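Local coordinates for protein thiamine pyrophosphokinase (Bacillus subtilis, PDB 3LM8) that catalyses the ATP-dependent pyrophosphorylation of thiamine to thiamine diphosphate, releasing AMP, and takes part in thiamine salvage, at residues 13-21 against 129-137; 156-167 against 200-210. The protein carries 1 engineered substitution. All coordinates share one frame; numbering follows the deposited sequence.

Interaction 1 (13-21 against 129-137); sequences NLIPDLTGY and LIDKQNHIQ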
loop_
_atom_site.group_PDB
_atom_site.type_symbol
_atom_site.label_atom_id
_atom_site.label_comp_id
_atom_site.label_asym_id
_atom_site.label_seq_id
_atom_site.Cartn_x
_atom_site.Cartn_y
_atom_site.Cartn_z
ATOM N N ASN A 13 6.584 -11.714 -8.576
ATOM C CA ASN A 13 7.185 -12.468 -7.476
ATOM C C ASN A 13 7.219 -11.734 -6.138
ATOM O O ASN A 13 7.339 -12.358 -5.087
ATOM C CB ASN A 13 8.596 -12.923 -7.872
ATOM C CG ASN A 13 9.439 -11.791 -8.406
ATOM O OD1 ASN A 13 10.329 -11.285 -7.720
ATOM N ND2 ASN A 13 9.152 -11.372 -9.639
ATOM N N LEU A 14 7.116 -10.412 -6.175
ATOM C CA LEU A 14 7.126 -9.638 -4.943
ATOM C C LEU A 14 5.709 -9.430 -4.427
ATOM O O LEU A 14 5.509 -8.858 -3.354
ATOM C CB LEU A 14 7.799 -8.276 -5.156
ATOM C CG LEU A 14 9.326 -8.194 -5.311
ATOM C CD1 LEU A 14 9.983 -9.008 -4.217
ATOM C CD2 LEU A 14 9.754 -8.714 -6.664
ATOM N N ILE A 15 4.733 -9.916 -5.193
ATOM C CA ILE A 15 3.317 -9.783 -4.855
ATOM C C ILE A 15 2.740 -11.033 -4.181
ATOM O O ILE A 15 3.014 -12.161 -4.597
ATOM C CB ILE A 15 2.503 -9.463 -6.124
ATOM C CG1 ILE A 15 3.096 -8.238 -6.812
ATOM C CG2 ILE A 15 1.047 -9.202 -5.776
ATOM C CD1 ILE A 15 2.373 -7.852 -8.057
ATOM N N PRO A 16 1.921 -10.839 -3.129
ATOM C CA PRO A 16 1.283 -11.913 -2.360
ATOM C C PRO A 16 0.168 -12.583 -3.126
ATOM O O PRO A 16 -0.154 -12.206 -4.250
ATOM C CB PRO A 16 0.702 -11.187 -1.139
ATOM C CG PRO A 16 1.380 -9.857 -1.132
ATOM C CD PRO A 16 1.545 -9.529 -2.578
ATOM N N ASP A 17 -0.431 -13.575 -2.488
ATOM C CA ASP A 17 -1.564 -14.275 -3.055
ATOM C C ASP A 17 -2.703 -13.248 -3.010
ATOM O O ASP A 17 -3.053 -12.722 -1.942
ATOM C CB ASP A 17 -1.903 -15.488 -2.184
ATOM C CG ASP A 17 -3.327 -15.971 -2.377
ATOM O OD1 ASP A 17 -3.913 -16.455 -1.382
ATOM O OD2 ASP A 17 -3.856 -15.876 -3.511
ATOM N N LEU A 18 -3.269 -12.931 -4.162
ATOM C CA LEU A 18 -4.355 -11.970 -4.179
ATOM C C LEU A 18 -5.668 -12.678 -3.819
ATOM O O LEU A 18 -6.517 -12.115 -3.128
ATOM C CB LEU A 18 -4.441 -11.308 -5.560
ATOM C CG LEU A 18 -3.118 -10.671 -5.999
ATOM C CD1 LEU A 18 -3.241 -10.077 -7.407
ATOM C CD2 LEU A 18 -2.734 -9.599 -4.993
ATOM N N THR A 19 -5.805 -13.921 -4.281
ATOM C CA THR A 19 -6.986 -14.748 -4.038
ATOM C C THR A 19 -7.601 -14.556 -2.649
ATOM O O THR A 19 -8.779 -14.205 -2.526
ATOM C CB THR A 19 -6.639 -16.248 -4.223
ATOM O OG1 THR A 19 -6.348 -16.497 -5.602
ATOM C CG2 THR A 19 -7.792 -17.137 -3.792
ATOM N N GLY A 20 -6.797 -14.777 -1.613
ATOM C CA GLY A 20 -7.286 -14.643 -0.251
ATOM C C GLY A 20 -7.748 -13.252 0.133
ATOM O O GLY A 20 -8.318 -13.052 1.214
ATOM N N TYR A 21 -7.501 -12.289 -0.748
ATOM C CA TYR A 21 -7.896 -10.908 -0.512
ATOM C C TYR A 21 -9.233 -10.622 -1.187
ATOM O O TYR A 21 -9.779 -9.516 -1.065
ATOM C CB TYR A 21 -6.816 -9.942 -1.037
ATOM C CG TYR A 21 -5.691 -9.671 -0.057
ATOM C CD1 TYR A 21 -5.884 -8.826 1.039
ATOM C CD2 TYR A 21 -4.434 -10.260 -0.221
ATOM C CE1 TYR A 21 -4.853 -8.569 1.950
ATOM C CE2 TYR A 21 -3.390 -10.011 0.688
ATOM C CZ TYR A 21 -3.608 -9.165 1.770
ATOM O OH TYR A 21 -2.590 -8.909 2.668
ATOM N N LEU A 129 -0.113 -0.267 1.664
ATOM C CA LEU A 129 0.646 -0.798 0.524
ATOM C C LEU A 129 1.044 -2.203 0.916
ATOM O O LEU A 129 1.436 -2.431 2.054
ATOM C CB LEU A 129 1.912 0.014 0.243
ATOM C CG LEU A 129 1.888 1.548 0.206
ATOM C CD1 LEU A 129 3.280 2.017 -0.221
ATOM C CD2 LEU A 129 0.815 2.074 -0.752
ATOM N N ILE A 130 0.955 -3.146 -0.014
ATOM C CA ILE A 130 1.294 -4.531 0.309
ATOM C C ILE A 130 2.120 -5.298 -0.718
ATOM O O ILE A 130 1.866 -5.227 -1.925
ATOM C CB ILE A 130 0.034 -5.377 0.519
ATOM C CG1 ILE A 130 -0.904 -4.708 1.522
ATOM C CG2 ILE A 130 0.438 -6.776 0.971
ATOM C CD1 ILE A 130 -2.208 -5.454 1.695
ATOM N N ASP A 131 3.097 -6.050 -0.219
ATOM C CA ASP A 131 3.936 -6.896 -1.056
ATOM C C ASP A 131 4.194 -8.208 -0.305
ATOM O O ASP A 131 3.670 -8.424 0.794
ATOM C CB ASP A 131 5.246 -6.187 -1.451
ATOM C CG ASP A 131 6.330 -6.271 -0.385
ATOM O OD1 ASP A 131 6.104 -5.777 0.733
ATOM O OD2 ASP A 131 7.418 -6.826 -0.672
ATOM N N LYS A 132 4.978 -9.088 -0.914
ATOM C CA LYS A 132 5.291 -10.389 -0.335
ATOM C C LYS A 132 5.706 -10.368 1.148
ATOM O O LYS A 132 5.432 -11.314 1.879
ATOM C CB LYS A 132 6.376 -11.062 -1.187
ATOM C CG LYS A 132 7.062 -12.264 -0.549
ATOM C CD LYS A 132 8.372 -12.580 -1.275
ATOM C CE LYS A 132 9.160 -13.688 -0.586
ATOM N NZ LYS A 132 8.403 -14.970 -0.518
ATOM N N GLN A 133 6.370 -9.312 1.603
ATOM C CA GLN A 133 6.765 -9.294 3.006
ATOM C C GLN A 133 6.659 -7.969 3.739
ATOM O O GLN A 133 7.273 -7.795 4.793
ATOM C CB GLN A 133 8.183 -9.883 3.184
ATOM C CG GLN A 133 9.238 -9.417 2.204
ATOM C CD GLN A 133 10.505 -10.268 2.286
ATOM O OE1 GLN A 133 11.180 -10.291 3.314
ATOM N NE2 GLN A 133 10.824 -10.978 1.202
ATOM N N ASN A 134 5.862 -7.047 3.204
ATOM C CA ASN A 134 5.707 -5.753 3.853
ATOM C C ASN A 134 4.308 -5.146 3.750
ATOM O O ASN A 134 3.563 -5.416 2.807
ATOM C CB ASN A 134 6.725 -4.744 3.300
ATOM C CG ASN A 134 8.147 -5.243 3.384
ATOM O OD1 ASN A 134 8.589 -6.032 2.549
ATOM N ND2 ASN A 134 8.870 -4.798 4.401
ATOM N N HIS A 135 3.974 -4.327 4.746
ATOM C CA HIS A 135 2.711 -3.609 4.808
ATOM C C HIS A 135 3.092 -2.195 5.216
ATOM O O HIS A 135 3.565 -1.957 6.324
ATOM C CB HIS A 135 1.776 -4.211 5.860
ATOM C CG HIS A 135 1.105 -5.475 5.425
ATOM N ND1 HIS A 135 0.177 -6.129 6.207
ATOM C CD2 HIS A 135 1.222 -6.204 4.290
ATOM C CE1 HIS A 135 -0.250 -7.205 5.570
ATOM N NE2 HIS A 135 0.369 -7.275 4.405
ATOM N N ILE A 136 2.900 -1.251 4.316
ATOM C CA ILE A 136 3.255 0.120 4.621
ATOM C C ILE A 136 2.008 0.955 4.804
ATOM O O ILE A 136 1.025 0.782 4.077
ATOM C CB ILE A 136 4.114 0.720 3.492
ATOM C CG1 ILE A 136 5.375 -0.115 3.334
ATOM C CG2 ILE A 136 4.494 2.161 3.825
ATOM C CD1 ILE A 136 6.034 0.058 2.035
ATOM N N GLN A 137 2.052 1.860 5.776
ATOM C CA GLN A 137 0.917 2.730 6.054
ATOM C C GLN A 137 1.388 4.001 6.733
ATOM O O GLN A 137 2.303 3.987 7.556
ATOM C CB GLN A 137 -0.092 2.019 6.951
ATOM C CG GLN A 137 -1.530 2.186 6.528
ATOM C CD GLN A 137 -2.495 1.520 7.498
ATOM O OE1 GLN A 137 -2.453 0.302 7.703
ATOM N NE2 GLN A 137 -3.371 2.320 8.104
#

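Interaction 2 (156-167 against 200-210); sequences SFIPFSEDIHEL and FSFVKGILIMI. Engineered in segment 200-210: Val-203 (natural residue Ala).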
loop_
_atom_site.group_PDB
_atom_site.type_symbol
_atom_site.label_atom_id
_atom_site.label_comp_id
_atom_site.label_asym_id
_atom_site.label_seq_id
_atom_site.Cartn_x
_atom_site.Cartn_y
_atom_site.Cartn_z
ATOM N N SER A 156 8.167 -1.329 12.114
ATOM C CA SER A 156 9.060 -0.177 12.151
ATOM C C SER A 156 8.286 1.121 11.962
ATOM O O SER A 156 7.257 1.149 11.294
ATOM C CB SER A 156 10.116 -0.297 11.055
ATOM O OG SER A 156 10.902 -1.462 11.233
ATOM N N PHE A 157 8.782 2.200 12.550
ATOM C CA PHE A 157 8.131 3.501 12.421
ATOM C C PHE A 157 9.136 4.492 11.865
ATOM O O PHE A 157 10.279 4.541 12.310
ATOM C CB PHE A 157 7.633 4.000 13.777
ATOM C CG PHE A 157 6.450 3.241 14.315
ATOM C CD1 PHE A 157 5.209 3.337 13.703
ATOM C CD2 PHE A 157 6.577 2.450 15.453
ATOM C CE1 PHE A 157 4.105 2.664 14.215
ATOM C CE2 PHE A 157 5.486 1.773 15.973
ATOM C CZ PHE A 157 4.246 1.878 15.357
ATOM N N ILE A 158 8.716 5.283 10.888
ATOM C CA ILE A 158 9.616 6.260 10.300
ATOM C C ILE A 158 8.928 7.595 10.078
ATOM O O ILE A 158 7.859 7.663 9.472
ATOM C CB ILE A 158 10.164 5.745 8.965
ATOM C CG1 ILE A 158 10.780 4.363 9.180
ATOM C CG2 ILE A 158 11.198 6.711 8.420
ATOM C CD1 ILE A 158 11.197 3.682 7.921
ATOM N N PRO A 159 9.535 8.680 10.576
ATOM C CA PRO A 159 8.984 10.034 10.434
ATOM C C PRO A 159 8.935 10.382 8.953
ATOM O O PRO A 159 9.779 9.911 8.190
ATOM C CB PRO A 159 9.995 10.913 11.181
ATOM C CG PRO A 159 10.689 9.949 12.136
ATOM C CD PRO A 159 10.816 8.693 11.305
ATOM N N PHE A 160 7.967 11.203 8.544
ATOM C CA PHE A 160 7.861 11.578 7.136
ATOM C C PHE A 160 8.177 13.039 6.812
ATOM O O PHE A 160 9.332 13.387 6.591
ATOM C CB PHE A 160 6.479 11.223 6.583
ATOM C CG PHE A 160 6.374 11.372 5.089
ATOM C CD1 PHE A 160 5.862 12.536 4.522
ATOM C CD2 PHE A 160 6.813 10.355 4.245
ATOM C CE1 PHE A 160 5.788 12.684 3.135
ATOM C CE2 PHE A 160 6.745 10.491 2.859
ATOM C CZ PHE A 160 6.230 11.658 2.304
ATOM N N SER A 161 7.165 13.896 6.777
ATOM C CA SER A 161 7.402 15.300 6.437
ATOM C C SER A 161 8.281 16.058 7.441
ATOM O O SER A 161 9.253 16.708 7.050
ATOM C CB SER A 161 6.070 16.039 6.253
ATOM O OG SER A 161 5.363 16.142 7.477
ATOM N N GLU A 162 7.943 15.978 8.726
ATOM C CA GLU A 162 8.712 16.669 9.756
ATOM C C GLU A 162 8.913 15.783 10.978
ATOM O O GLU A 162 8.627 14.585 10.943
ATOM C CB GLU A 162 7.994 17.951 10.189
ATOM C CG GLU A 162 7.474 18.817 9.048
ATOM C CD GLU A 162 5.952 18.844 8.981
ATOM O OE1 GLU A 162 5.407 19.562 8.113
ATOM O OE2 GLU A 162 5.303 18.148 9.794
ATOM N N ASP A 163 9.402 16.384 12.061
ATOM C CA ASP A 163 9.624 15.654 13.305
ATOM C C ASP A 163 8.323 15.087 13.885
ATOM O O ASP A 163 7.237 15.640 13.687
ATOM C CB ASP A 163 10.263 16.559 14.361
ATOM C CG ASP A 163 11.652 17.029 13.977
ATOM O OD1 ASP A 163 12.315 16.342 13.163
ATOM O OD2 ASP A 163 12.084 18.081 14.512
ATOM N N ILE A 164 8.440 13.976 14.606
ATOM C CA ILE A 164 7.279 13.360 15.236
ATOM C C ILE A 164 7.290 13.813 16.691
ATOM O O ILE A 164 8.321 13.728 17.360
ATOM C CB ILE A 164 7.349 11.821 15.183
ATOM C CG1 ILE A 164 7.486 11.359 13.727
ATOM C CG2 ILE A 164 6.108 11.225 15.847
ATOM C CD1 ILE A 164 6.335 11.770 12.839
ATOM N N HIS A 165 6.148 14.292 17.176
ATOM C CA HIS A 165 6.050 14.792 18.545
ATOM C C HIS A 165 5.225 13.945 19.487
ATOM O O HIS A 165 4.119 13.528 19.157
ATOM C CB HIS A 165 5.494 16.217 18.541
ATOM C CG HIS A 165 6.395 17.204 17.870
ATOM N ND1 HIS A 165 6.703 17.134 16.529
ATOM C CD2 HIS A 165 7.090 18.255 18.362
ATOM C CE1 HIS A 165 7.552 18.099 16.223
ATOM N NE2 HIS A 165 7.804 18.793 17.319
ATOM N N GLU A 166 5.783 13.713 20.671
ATOM C CA GLU A 166 5.133 12.933 21.720
ATOM C C GLU A 166 4.704 11.527 21.295
ATOM O O GLU A 166 3.555 11.129 21.494
ATOM C CB GLU A 166 3.925 13.706 22.268
ATOM C CG GLU A 166 4.274 15.014 22.956
ATOM C CD GLU A 166 3.043 15.726 23.512
ATOM O OE1 GLU A 166 2.187 15.049 24.127
ATOM O OE2 GLU A 166 2.933 16.963 23.345
ATOM N N LEU A 167 5.643 10.778 20.721
ATOM C CA LEU A 167 5.380 9.417 20.273
ATOM C C LEU A 167 5.406 8.465 21.456
ATOM O O LEU A 167 6.377 8.430 22.213
ATOM C CB LEU A 167 6.434 8.967 19.252
ATOM C CG LEU A 167 6.349 7.502 18.781
ATOM C CD1 LEU A 167 5.004 7.251 18.123
ATOM C CD2 LEU A 167 7.465 7.195 17.791
ATOM N N PHE A 200 0.202 2.953 19.748
ATOM C CA PHE A 200 1.200 3.959 19.462
ATOM C C PHE A 200 0.418 5.230 19.193
ATOM O O PHE A 200 -0.738 5.178 18.778
ATOM C CB PHE A 200 2.082 3.567 18.260
ATOM C CG PHE A 200 1.368 3.554 16.938
ATOM C CD1 PHE A 200 0.615 2.455 16.547
ATOM C CD2 PHE A 200 1.478 4.637 16.065
ATOM C CE1 PHE A 200 -0.013 2.430 15.298
ATOM C CE2 PHE A 200 0.855 4.624 14.821
ATOM C CZ PHE A 200 0.108 3.519 14.434
ATOM N N SER A 201 1.030 6.369 19.472
ATOM C CA SER A 201 0.376 7.647 19.261
ATOM C C SER A 201 1.382 8.788 19.337
ATOM O O SER A 201 2.428 8.687 19.982
ATOM C CB SER A 201 -0.747 7.842 20.289
ATOM O OG SER A 201 -0.338 7.437 21.579
ATOM N N PHE A 202 1.053 9.868 18.646
ATOM C CA PHE A 202 1.893 11.052 18.580
ATOM C C PHE A 202 0.969 12.229 18.274
ATOM O O PHE A 202 -0.111 12.056 17.701
ATOM C CB PHE A 202 2.965 10.882 17.485
ATOM C CG PHE A 202 2.423 10.366 16.177
ATOM C CD1 PHE A 202 1.970 9.054 16.067
ATOM C CD2 PHE A 202 2.300 11.215 15.074
ATOM C CE1 PHE A 202 1.399 8.600 14.894
ATOM C CE2 PHE A 202 1.728 10.761 13.887
ATOM C CZ PHE A 202 1.274 9.451 13.800
ATOM N N VAL A 203 1.387 13.427 18.652
ATOM C CA VAL A 203 0.544 14.591 18.446
ATOM C C VAL A 203 0.784 15.426 17.190
ATOM O O VAL A 203 -0.137 16.085 16.705
ATOM C CB VAL A 203 0.620 15.496 19.682
ATOM C CG1 VAL A 203 0.131 14.713 20.898
ATOM C CG2 VAL A 203 2.057 15.979 19.898
ATOM N N LYS A 204 2.002 15.390 16.657
ATOM C CA LYS A 204 2.326 16.174 15.473
ATOM C C LYS A 204 3.226 15.431 14.477
ATOM O O LYS A 204 4.095 14.648 14.870
ATOM C CB LYS A 204 2.995 17.483 15.912
ATOM C CG LYS A 204 3.103 18.542 14.818
ATOM C CD LYS A 204 3.689 19.844 15.368
ATOM C CE LYS A 204 3.527 20.987 14.383
ATOM N NZ LYS A 204 2.087 21.309 14.172
ATOM N N GLY A 205 3.015 15.691 13.185
ATOM C CA GLY A 205 3.810 15.044 12.154
ATOM C C GLY A 205 3.111 13.947 11.359
ATOM O O GLY A 205 1.919 13.678 11.518
ATOM N N ILE A 206 3.876 13.310 10.482
ATOM C CA ILE A 206 3.374 12.232 9.637
ATOM C C ILE A 206 4.232 11.017 9.920
ATOM O O ILE A 206 5.443 11.043 9.720
ATOM C CB ILE A 206 3.511 12.593 8.155
ATOM C CG1 ILE A 206 2.759 13.892 7.881
ATOM C CG2 ILE A 206 2.982 11.462 7.283
ATOM C CD1 ILE A 206 3.094 14.505 6.550
ATOM N N LEU A 207 3.608 9.949 10.391
ATOM C CA LEU A 207 4.356 8.748 10.713
ATOM C C LEU A 207 4.125 7.633 9.697
ATOM O O LEU A 207 3.011 7.455 9.192
ATOM C CB LEU A 207 3.958 8.260 12.096
ATOM C CG LEU A 207 4.863 7.172 12.656
ATOM C CD1 LEU A 207 6.195 7.810 13.074
ATOM C CD2 LEU A 207 4.186 6.491 13.845
ATOM N N ILE A 208 5.187 6.895 9.388
ATOM C CA ILE A 208 5.092 5.779 8.453
ATOM C C ILE A 208 5.245 4.521 9.284
ATOM O O ILE A 208 6.007 4.507 10.251
ATOM C CB ILE A 208 6.223 5.802 7.402
ATOM C CG1 ILE A 208 6.227 7.136 6.667
ATOM C CG2 ILE A 208 6.014 4.666 6.383
ATOM C CD1 ILE A 208 7.378 7.291 5.692
HETATM N N MSE A 209 4.523 3.469 8.921
HETATM C CA MSE A 209 4.626 2.219 9.653
HETATM C C MSE A 209 4.879 1.075 8.704
HETATM O O MSE A 209 4.075 0.797 7.819
HETATM C CB MSE A 209 3.352 1.927 10.441
HETATM C CG MSE A 209 3.383 0.568 11.164
HETATM SE SE MSE A 209 1.681 0.011 11.930
HETATM C CE MSE A 209 2.088 0.142 13.805
ATOM N N ILE A 210 6.008 0.413 8.891
ATOM C CA ILE A 210 6.360 -0.722 8.064
ATOM C C ILE A 210 6.294 -1.980 8.916
ATOM O O ILE A 210 6.979 -2.096 9.932
ATOM C CB ILE A 210 7.799 -0.611 7.499
ATOM C CG1 ILE A 210 7.957 0.672 6.682
ATOM C CG2 ILE A 210 8.123 -1.850 6.656
ATOM C CD1 ILE A 210 8.054 1.922 7.522
#

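Interaction 1 (13-21 against 129-137)
Ile-130 meets the 13-21 loop with both of its branches. CG1 lies beside the backbone N (chi1 -52°) and sends CD1 to the phenol end of Tyr-21, 3.6 Å from OH, the two side chains coming from opposite directions and the methyl lying obliquely to the ring. CG2, anti to that N, meets the proline, 3.8 Å from Pro-16 CG. Asp-131 is met mainly at its backbone, its O lying 3.3 Å from Pro-16 CG, while its CB sits against the carbonyl of Leu-14. Lys-132 N then donates to Leu-14 O, the single hydrogen bond between the two segments; its modelled length of 2.5 Å is doubtful, and nothing rests on it. Lys-132 CB lies by the same oxygen, and CD passes Asn-13 O at 4.0 Å before the chain carries the amine away. His-135, beyond the turn, brings NE2 to 3.8 Å from Tyr-21 OH. The loop, which follows strand 3-7, is thus laid along the turn end of the hairpin formed by strands 126-131 and 134-139. Phe-100 of strand 96-100, the parallel neighbour of 126-131, meets the Tyr-21 ring edge-to-face and also touches Ile-15 and Leu-18, whereas Leu-129 and Ile-136 pack on helix 107-122.

Interaction 2 (156-167 against 200-210)
The outermost strand of the mixed sheet, 154-159, and its antiparallel neighbour 207-212 form this contact, together with the connections that lead from them into the four-stranded antiparallel sheet. Ser-156 with Ile-210 and Ile-158 with Ile-208 are hydrogen-bonded pairs, and Phe-160 N continues the series to Ile-206 O. On one face, Phe-157, its CG anti to the carbonyl carbon (chi1 -71°), lies beside selenomethionine Met-209, whose CG is anti to the backbone N (chi1 176°), in an oblique Met-aromatic contact with SE 5.3 Å from the ring centroid. Phe-157 CE1 sits 3.7 Å above the centre of the Phe-200 ring, the planes inclined at 43°. Leu-207 spans the two halves of the core, CD2 against the Phe-157 ring and CD1 3.8 Å from Ile-164 CG1. On the other face, Ile-158 CD1 meets Ile-210 CD1 at 3.6 Å, and Ile-208 CD1 approaches the edge of the Phe-160 ring. Farther on, His-165 O accepts from the N of engineered Val-203, and Ile-164 CG2 packs on Phe-202 CB. The contact backs the thiamine pocket: Ser-156 OG bonds to Ser-190 N, Phe-157 and Leu-167 touch Cys-188, and Leu-167 touches Leu-176. Glu-166 and Leu-167 oppose Cys-179 of strand 176-181 in a G1 beta bulge. Strand 134-139 flanks 207-212 on its other side, while Tyr-144 and Ile-146 of strand 142-147 pack on Phe-200.

Both segments of interaction 1 precede both of interaction 2 along the chain, and the centres of the two contacts are about 23 Å apart. They share the mixed sheet: strand 134-139, entered by interaction 1, is the antiparallel neighbour of strand 207-212, used by interaction 2. There Gln-137 O and Met-209 N, 2.7 Å apart, probably form a hydrogen bond, and Ile-136 packs on Ile-208. Interaction 1 lies at the junction where the parallel strands end and 134-139 begins the antiparallel part, with a magnesium ion about 5 Å from the Ile-15 side chain. Interaction 2 belongs to the all-beta side, near bound thiamine, so one continuous sheet joins the two parts of the kinase.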